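Local coordinates for thioesterase (Streptomyces coelicolor, PDB 3QMW) that acts as a thioesterase of the alpha/beta hydrolase fold in the prodiginine biosynthetic pathway, at the interface of chains A and B. Numbering follows the deposited sequence. Chains: chain A/B, Thioesterase.

The interface of chains A and B. Residues chain A 250, 253-254, 256-257; chain B 253-254, 256-258.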
ATOM      1  N   ARG A 250      -0.011   7.746  -1.570  1.00 32.45           N
ATOM      2  CA  ARG A 250      -1.426   7.469  -1.589  1.00 32.91           C
ATOM      3  C   ARG A 250      -1.773   6.620  -2.832  1.00 31.88           C
ATOM      4  O   ARG A 250      -2.489   5.603  -2.743  1.00 31.23           O
ATOM      5  CB  ARG A 250      -2.176   8.802  -1.579  1.00 33.77           C
ATOM      6  CG  ARG A 250      -3.649   8.706  -1.210  1.00 37.73           C
ATOM      7  CD  ARG A 250      -3.882   8.439   0.290  1.00 42.39           C
ATOM      8  NE  ARG A 250      -3.228   9.419   1.174  1.00 45.12           N
ATOM      9  CZ  ARG A 250      -3.346   9.412   2.503  1.00 48.67           C
ATOM     10  NH1 ARG A 250      -4.106   8.491   3.105  1.00 49.79           N
ATOM     11  NH2 ARG A 250      -2.711  10.327   3.238  1.00 49.01           N
ATOM     12  N   ALA A 253      -0.420   3.068  -2.274  1.00 29.63           N
ATOM     13  CA  ALA A 253      -1.288   2.381  -1.312  1.00 30.06           C
ATOM     14  C   ALA A 253      -2.618   1.951  -1.953  1.00 30.39           C
ATOM     15  O   ALA A 253      -3.081   0.818  -1.768  1.00 29.98           O
ATOM     16  CB  ALA A 253      -1.540   3.283  -0.082  1.00 29.81           C
ATOM     17  N   HIS A 254      -3.226   2.855  -2.719  1.00 31.21           N
ATOM     18  CA  HIS A 254      -4.485   2.540  -3.402  1.00 31.86           C
ATOM     19  C   HIS A 254      -4.299   1.405  -4.384  1.00 32.18           C
ATOM     20  O   HIS A 254      -5.124   0.504  -4.453  1.00 31.76           O
ATOM     21  CB  HIS A 254      -5.071   3.767  -4.102  1.00 31.91           C
ATOM     22  CG  HIS A 254      -5.922   4.616  -3.209  1.00 33.42           C
ATOM     23  ND1 HIS A 254      -7.133   4.184  -2.702  1.00 34.21           N
ATOM     24  CD2 HIS A 254      -5.730   5.865  -2.719  1.00 34.40           C
ATOM     25  CE1 HIS A 254      -7.649   5.131  -1.940  1.00 34.64           C
ATOM     26  NE2 HIS A 254      -6.826   6.168  -1.945  1.00 35.69           N
ATOM     27  N   GLY A 256      -2.124  -0.878  -4.053  1.00 37.00           N
ATOM     28  CA  GLY A 256      -1.896  -2.047  -3.215  1.00 38.13           C
ATOM     29  C   GLY A 256      -3.186  -2.778  -2.902  1.00 39.28           C
ATOM     30  O   GLY A 256      -3.263  -3.994  -3.043  1.00 39.66           O
ATOM     31  N   THR A 257      -4.213  -2.025  -2.524  1.00 40.41           N
ATOM     32  CA  THR A 257      -5.464  -2.623  -2.081  1.00 41.60           C
ATOM     33  C   THR A 257      -6.201  -3.451  -3.125  1.00 42.57           C
ATOM     34  O   THR A 257      -7.046  -4.267  -2.760  1.00 42.67           O
ATOM     35  CB  THR A 257      -6.442  -1.561  -1.563  1.00 41.61           C
ATOM     36  OG1 THR A 257      -6.809  -0.689  -2.635  1.00 41.97           O
ATOM     37  CG2 THR A 257      -5.812  -0.762  -0.422  1.00 41.92           C
TER
ATOM     38  N   ALA B 253      -1.333  -1.769   2.595  1.00 40.05           N
ATOM     39  CA  ALA B 253      -1.806  -0.891   1.533  1.00 40.23           C
ATOM     40  C   ALA B 253      -3.058  -0.177   2.009  1.00 40.56           C
ATOM     41  O   ALA B 253      -3.198   1.031   1.811  1.00 40.55           O
ATOM     42  CB  ALA B 253      -2.077  -1.684   0.270  1.00 40.24           C
ATOM     43  N   HIS B 254      -3.955  -0.915   2.659  1.00 40.98           N
ATOM     44  CA  HIS B 254      -5.096  -0.293   3.347  1.00 41.40           C
ATOM     45  C   HIS B 254      -4.657   0.766   4.370  1.00 41.56           C
ATOM     46  O   HIS B 254      -5.211   1.856   4.407  1.00 41.87           O
ATOM     47  CB  HIS B 254      -5.978  -1.349   4.004  1.00 41.30           C
ATOM     48  CG  HIS B 254      -6.811  -2.117   3.030  1.00 42.52           C
ATOM     49  ND1 HIS B 254      -7.881  -1.556   2.359  1.00 44.61           N
ATOM     50  CD2 HIS B 254      -6.737  -3.401   2.606  1.00 43.27           C
ATOM     51  CE1 HIS B 254      -8.426  -2.462   1.566  1.00 44.55           C
ATOM     52  NE2 HIS B 254      -7.753  -3.592   1.696  1.00 43.58           N
ATOM     53  N   GLY B 256      -2.021   2.519   4.273  1.00 44.73           N
ATOM     54  CA  GLY B 256      -1.543   3.635   3.470  1.00 45.82           C
ATOM     55  C   GLY B 256      -2.624   4.552   2.931  1.00 46.97           C
ATOM     56  O   GLY B 256      -2.361   5.745   2.720  1.00 47.23           O
ATOM     57  N   THR B 257      -3.830   4.010   2.716  1.00 48.25           N
ATOM     58  CA  THR B 257      -4.963   4.795   2.203  1.00 49.40           C
ATOM     59  C   THR B 257      -5.643   5.667   3.250  1.00 50.44           C
ATOM     60  O   THR B 257      -6.096   6.765   2.924  1.00 50.96           O
ATOM     61  CB  THR B 257      -6.059   3.914   1.539  1.00 49.51           C
ATOM     62  OG1 THR B 257      -6.462   2.856   2.422  1.00 49.47           O
ATOM     63  CG2 THR B 257      -5.557   3.326   0.234  1.00 50.28           C
ATOM     64  N   GLU B 258      -5.732   5.186   4.489  1.00 51.68           N
ATOM     65  CA  GLU B 258      -6.399   5.942   5.573  1.00 52.61           C
ATOM     66  C   GLU B 258      -5.450   6.860   6.372  1.00 52.95           C
ATOM     67  O   GLU B 258      -5.898   7.828   6.982  1.00 53.09           O
ATOM     68  CB  GLU B 258      -7.162   4.992   6.514  1.00 52.82           C
ATOM     69  CG  GLU B 258      -8.575   4.651   6.034  1.00 53.98           C
ATOM     70  CD  GLU B 258      -9.009   3.239   6.408  1.00 56.42           C
ATOM     71  OE1 GLU B 258      -8.836   2.851   7.585  1.00 57.45           O
ATOM     72  OE2 GLU B 258      -9.528   2.513   5.522  1.00 58.26           O
TER
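Two copies of the C-terminal helix, 245-258 in chain A and 246-258 in chain B, cross about a two-fold axis. Small residues let the backbones come close. The methyl CB of A:Ala253 rests on the opposite helix, 3.6 Å from CA of B:Gly256, and CB of B:Ala253 returns the contact at CA of A:Gly256. A glycine suits this place because it offers bare backbone for the methyl to lie against.

Flanking this seam, each threonine lays its methyl on a histidine of the other chain, the two side chains crossing obliquely. CG2 of B:Thr257 sits over the centre of one face of the A:His254 imidazole, 3.5 Å from the ring centroid, a CH-pi contact. In the twin, CG2 of A:Thr257 is 3.7 Å from the centroid of the B:His254 ring and shifted toward its rim. Histidine suits this place because its flat ring gives a methyl a broad face.

Hydrogen bonds within each helix fix these methyls. OG1 of B:Thr257 takes the crowded position between the backbone N and the carbonyl carbon (chi1 52°) and donates to O of B:His254 at 2.6 Å, on a lone pair in the carbonyl plane. A:Thr257 OG1 does likewise with A:His254 O at 2.8 Å. Threonine thus turns its hydroxyl back to its own helix and its methyl to the partner.

A polar link across, with a symmetry twin, is made by A:Arg250. Its long chain starts with CG anti to the backbone N (chi1 -164°), and bends at chi2 and chi3 bring the guanidinium to the C-terminal end of the B helix, whose carbonyls would favour a positive charge. NH1 donates to the carbonyl O of B:Thr257 at 2.6 Å, approaching from above the carbonyl plane with a bent angle of 131° at the hydrogen. The acceptor lies near the guanidinium plane. An alanine in place of A:Arg250 would remove this bond and probably leave that helix end less firmly held.

Together the contacts join the two thioesterase chains in the crystal assembly, possibly supporting a dimer.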